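Local coordinates for protein lysin (Bacillus phage PBC5, PDB 6ILU) that is a phage endolysin whose SH3b-type cell-wall-binding domain recognises the bacterial cell wall, at residues G120-G125 with E133-T138. Numbering follows the deposited sequence.
With EDO (1,2-ethanediol), chain H; SO4 (sulfate ion), chain C.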
ATOM      1  N   GLY A 120       0.416   2.515 -13.376  1.00 19.15           N
ATOM      2  CA  GLY A 120       1.591   1.750 -13.775  1.00 20.57           C
ATOM      3  C   GLY A 120       2.845   2.079 -12.990  1.00 19.33           C
ATOM      4  O   GLY A 120       3.968   1.705 -13.415  1.00 19.44           O
ATOM      5  N   TYR A 121       2.687   2.788 -11.874  1.00 18.07           N
ATOM      6  CA  TYR A 121       3.819   3.128 -11.005  1.00 15.56           C
ATOM      7  C   TYR A 121       3.500   2.684  -9.599  1.00 16.05           C
ATOM      8  O   TYR A 121       2.338   2.745  -9.189  1.00 16.91           O
ATOM      9  CB  TYR A 121       4.058   4.645 -10.942  1.00 15.95           C
ATOM     10  CG  TYR A 121       4.653   5.221 -12.226  1.00 17.02           C
ATOM     11  CD1 TYR A 121       5.947   5.712 -12.216  1.00 19.69           C
ATOM     12  CD2 TYR A 121       3.887   5.333 -13.380  1.00 18.37           C
ATOM     13  CE1 TYR A 121       6.498   6.245 -13.392  1.00 20.79           C
ATOM     14  CE2 TYR A 121       4.456   5.842 -14.563  1.00 22.36           C
ATOM     15  CZ  TYR A 121       5.749   6.307 -14.523  1.00 23.57           C
ATOM     16  OH  TYR A 121       6.340   6.857 -15.632  1.00 25.93           O
ATOM     17  N   VAL A 122       4.543   2.338  -8.856  1.00 14.77           N
ATOM     18  CA  VAL A 122       4.386   1.965  -7.443  1.00 15.95           C
ATOM     19  C   VAL A 122       5.237   2.866  -6.566  1.00 17.04           C
ATOM     20  O   VAL A 122       6.371   3.219  -6.912  1.00 17.98           O
ATOM     21  CB  VAL A 122       4.732   0.457  -7.240  1.00 16.42           C
ATOM     22  CG1 VAL A 122       6.199   0.070  -7.724  1.00 17.58           C
ATOM     23  CG2 VAL A 122       4.522   0.030  -5.761  1.00 16.15           C
ATOM     24  N   ASP A 123       4.633   3.319  -5.461  1.00 16.75           N
ATOM     25  CA  ASP A 123       5.311   4.142  -4.480  1.00 17.98           C
ATOM     26  C   ASP A 123       6.012   3.208  -3.514  1.00 19.69           C
ATOM     27  O   ASP A 123       5.346   2.411  -2.832  1.00 18.41           O
ATOM     28  CB  ASP A 123       4.267   5.060  -3.772  1.00 16.84           C
ATOM     29  CG  ASP A 123       4.879   6.026  -2.777  1.00 19.70           C
ATOM     30  OD1 ASP A 123       6.116   6.056  -2.614  1.00 18.89           O
ATOM     31  OD2 ASP A 123       4.088   6.747  -2.116  1.00 20.82           O
ATOM     32  N   ILE A 124       7.339   3.307  -3.415  1.00 18.35           N
ATOM     33  CA  ILE A 124       8.069   2.469  -2.470  1.00 15.82           C
ATOM     34  C   ILE A 124       8.274   3.139  -1.104  1.00 20.70           C
ATOM     35  O   ILE A 124       9.032   2.646  -0.259  1.00 23.20           O
ATOM     36  CB  ILE A 124       9.466   2.064  -3.030  1.00 16.92           C
ATOM     37  CG1 ILE A 124      10.250   3.324  -3.442  1.00 19.37           C
ATOM     38  CG2 ILE A 124       9.247   1.119  -4.189  1.00 18.94           C
ATOM     39  CD1 ILE A 124      11.820   3.081  -3.651  1.00 20.77           C
ATOM     40  N   GLY A 125       7.584   4.256  -0.890  1.00 17.92           N
ATOM     41  CA  GLY A 125       7.641   4.982   0.365  1.00 18.75           C
ATOM     42  C   GLY A 125       8.498   6.213   0.231  1.00 22.30           C
ATOM     43  O   GLY A 125       9.449   6.231  -0.564  1.00 22.88           O
ATOM     44  N   GLU A 133       7.145  -1.839 -14.564  1.00 21.83           N
ATOM     45  CA  GLU A 133       7.882  -2.714 -15.478  1.00 23.30           C
ATOM     46  C   GLU A 133       9.281  -3.038 -14.934  1.00 23.14           C
ATOM     47  O   GLU A 133       9.884  -4.020 -15.369  1.00 26.99           O
ATOM     48  CB  GLU A 133       7.994  -2.100 -16.881  1.00 25.66           C
ATOM     49  CG  GLU A 133       8.869  -0.913 -16.954  1.00 28.19           C
ATOM     50  CD  GLU A 133       8.724  -0.155 -18.258  1.00 40.67           C
ATOM     51  OE1 GLU A 133       9.668  -0.191 -19.060  1.00 46.14           O
ATOM     52  OE2 GLU A 133       7.663   0.469 -18.474  1.00 41.83           O
ATOM     53  N   HIS A 134       9.805  -2.223 -14.025  1.00 21.75           N
ATOM     54  CA  HIS A 134      11.170  -2.443 -13.552  1.00 22.49           C
ATOM     55  C   HIS A 134      11.264  -3.259 -12.262  1.00 21.73           C
ATOM     56  O   HIS A 134      12.367  -3.566 -11.799  1.00 22.12           O
ATOM     57  CB  HIS A 134      11.869  -1.104 -13.323  1.00 21.72           C
ATOM     58  CG  HIS A 134      12.058  -0.305 -14.579  1.00 24.54           C
ATOM     59  ND1 HIS A 134      12.622  -0.837 -15.717  1.00 27.17           N
ATOM     60  CD2 HIS A 134      11.800   0.998 -14.853  1.00 22.71           C
ATOM     61  CE1 HIS A 134      12.665   0.092 -16.661  1.00 29.31           C
ATOM     62  NE2 HIS A 134      12.199   1.221 -16.150  1.00 24.33           N
ATOM     63  N   VAL A 135      10.124  -3.590 -11.682  1.00 21.73           N
ATOM     64  CA  VAL A 135      10.125  -4.271 -10.385  1.00 20.82           C
ATOM     65  C   VAL A 135       9.161  -5.435 -10.351  1.00 23.16           C
ATOM     66  O   VAL A 135       8.252  -5.521 -11.169  1.00 23.46           O
ATOM     67  CB  VAL A 135       9.718  -3.287  -9.249  1.00 19.75           C
ATOM     68  CG1 VAL A 135      10.824  -2.215  -9.038  1.00 19.32           C
ATOM     69  CG2 VAL A 135       8.324  -2.670  -9.522  1.00 19.04           C
ATOM     70  N   THR A 136       9.360  -6.351  -9.401  1.00 22.39           N
ATOM     71  CA  THR A 136       8.329  -7.303  -9.039  1.00 23.84           C
ATOM     72  C   THR A 136       7.600  -6.788  -7.793  1.00 21.98           C
ATOM     73  O   THR A 136       8.210  -6.136  -6.925  1.00 20.03           O
ATOM     74  CB  THR A 136       8.889  -8.698  -8.757  1.00 23.42           C
ATOM     75  OG1 THR A 136       9.960  -8.636  -7.792  1.00 25.82           O
ATOM     76  CG2 THR A 136       9.467  -9.347 -10.083  1.00 26.71           C
ATOM     77  N   ILE A 137       6.301  -7.078  -7.718  1.00 20.05           N
ATOM     78  CA  ILE A 137       5.460  -6.692  -6.575  1.00 20.64           C
ATOM     79  C   ILE A 137       4.780  -7.963  -6.158  1.00 22.90           C
ATOM     80  O   ILE A 137       3.958  -8.481  -6.909  1.00 25.03           O
ATOM     81  CB  ILE A 137       4.409  -5.632  -6.937  1.00 21.23           C
ATOM     82  CG1 ILE A 137       5.075  -4.363  -7.481  1.00 20.77           C
ATOM     83  CG2 ILE A 137       3.436  -5.338  -5.722  1.00 21.29           C
ATOM     84  CD1 ILE A 137       4.074  -3.308  -8.053  1.00 22.28           C
ATOM     85  N   THR A 138       5.181  -8.530  -5.017  1.00 22.47           N
ATOM     86  CA  THR A 138       4.738  -9.891  -4.677  1.00 24.38           C
ATOM     87  C   THR A 138       4.265  -9.972  -3.219  1.00 26.77           C
ATOM     88  O   THR A 138       4.556  -9.079  -2.441  1.00 26.41           O
ATOM     89  CB  THR A 138       5.868 -10.929  -4.898  1.00 29.94           C
ATOM     90  OG1 THR A 138       7.015 -10.537  -4.150  1.00 27.71           O
ATOM     91  CG2 THR A 138       6.257 -11.042  -6.408  1.00 28.04           C
TER
HETATM   92  C1  EDO H 406       4.074   7.305   1.099  1.00 27.82           C
HETATM   93  O1  EDO H 406       5.049   7.681   0.120  1.00 26.99           O
HETATM   94  C2  EDO H 406       4.495   7.753   2.496  1.00 28.41           C
HETATM   95  O2  EDO H 406       5.899   7.581   2.712  1.00 29.48           O
HETATM   96  S   SO4 C 401      12.490   4.810 -16.588  1.00 38.33           S
HETATM   97  O1  SO4 C 401      11.902   6.023 -17.130  1.00 47.46           O
HETATM   98  O2  SO4 C 401      12.074   4.541 -15.218  1.00 37.49           O
HETATM   99  O3  SO4 C 401      12.032   3.742 -17.499  1.00 38.64           O
HETATM  100  O4  SO4 C 401      13.934   4.942 -16.628  1.00 44.22           O
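Val122 meets Val135 and Ile137 where strand 121-123 lies over strand 135-138, and no hydrogen bond joins the two segments. The contact is small, about 122 Å² in all, and every touching residue is buried. Just before strand 135-138, the 3-10 segment ends with Glu133 and His134, which take no part in the Val122 contact. CG of Glu133 lies over the centre of one face of the His134 ring. His134 NE2 donates an almost straight bond of 2.9 Å to O3 of a sulfate; that oxygen lies at the ring edge, in its plane. Tyr86 OH is hydrogen-bonded to ND1, so both ring nitrogens are engaged and the rotation of the ring is fixed. The sulfate probably came from the crystallisation liquor; Tyr95, Asn93 and Lys131 also bond to it.

Next comes Val135. Its chi1 of -68° puts CG1 anti to the carbonyl carbon and leaves CG2 between that carbon and the backbone N. This CG2 touches Val122 CG1 at 3.9 Å. Two residues on, Ile137 points to the same side and reaches Val122 end to end. Its extended chain (chi2 172°) brings CD1 to 3.9 Å from Val122 CB, with CD1 also near both methyls of Val122. Val122 CG1 is thus touched by one methyl from each of two alternate strand residues. Val135 also packs on Val82 of strand 75-84, and Arg117 touches both Val122 and Ile137.

Farther along strand 121-123, Asp123 OD1 accepts a bond of 2.9 Å from Gly125 N, forming an Asx turn. O1 of a 1,2-ethanediol, probably also from the crystallisation liquor, donates to Asp123 OD2.

Strand 121-123 is central in a three-stranded antiparallel sheet, while strand 135-138 pairs with strand 75-84. Apolar side chains meeting between two such sheets are characteristic of the hydrophobic core of a small SH3b beta-barrel.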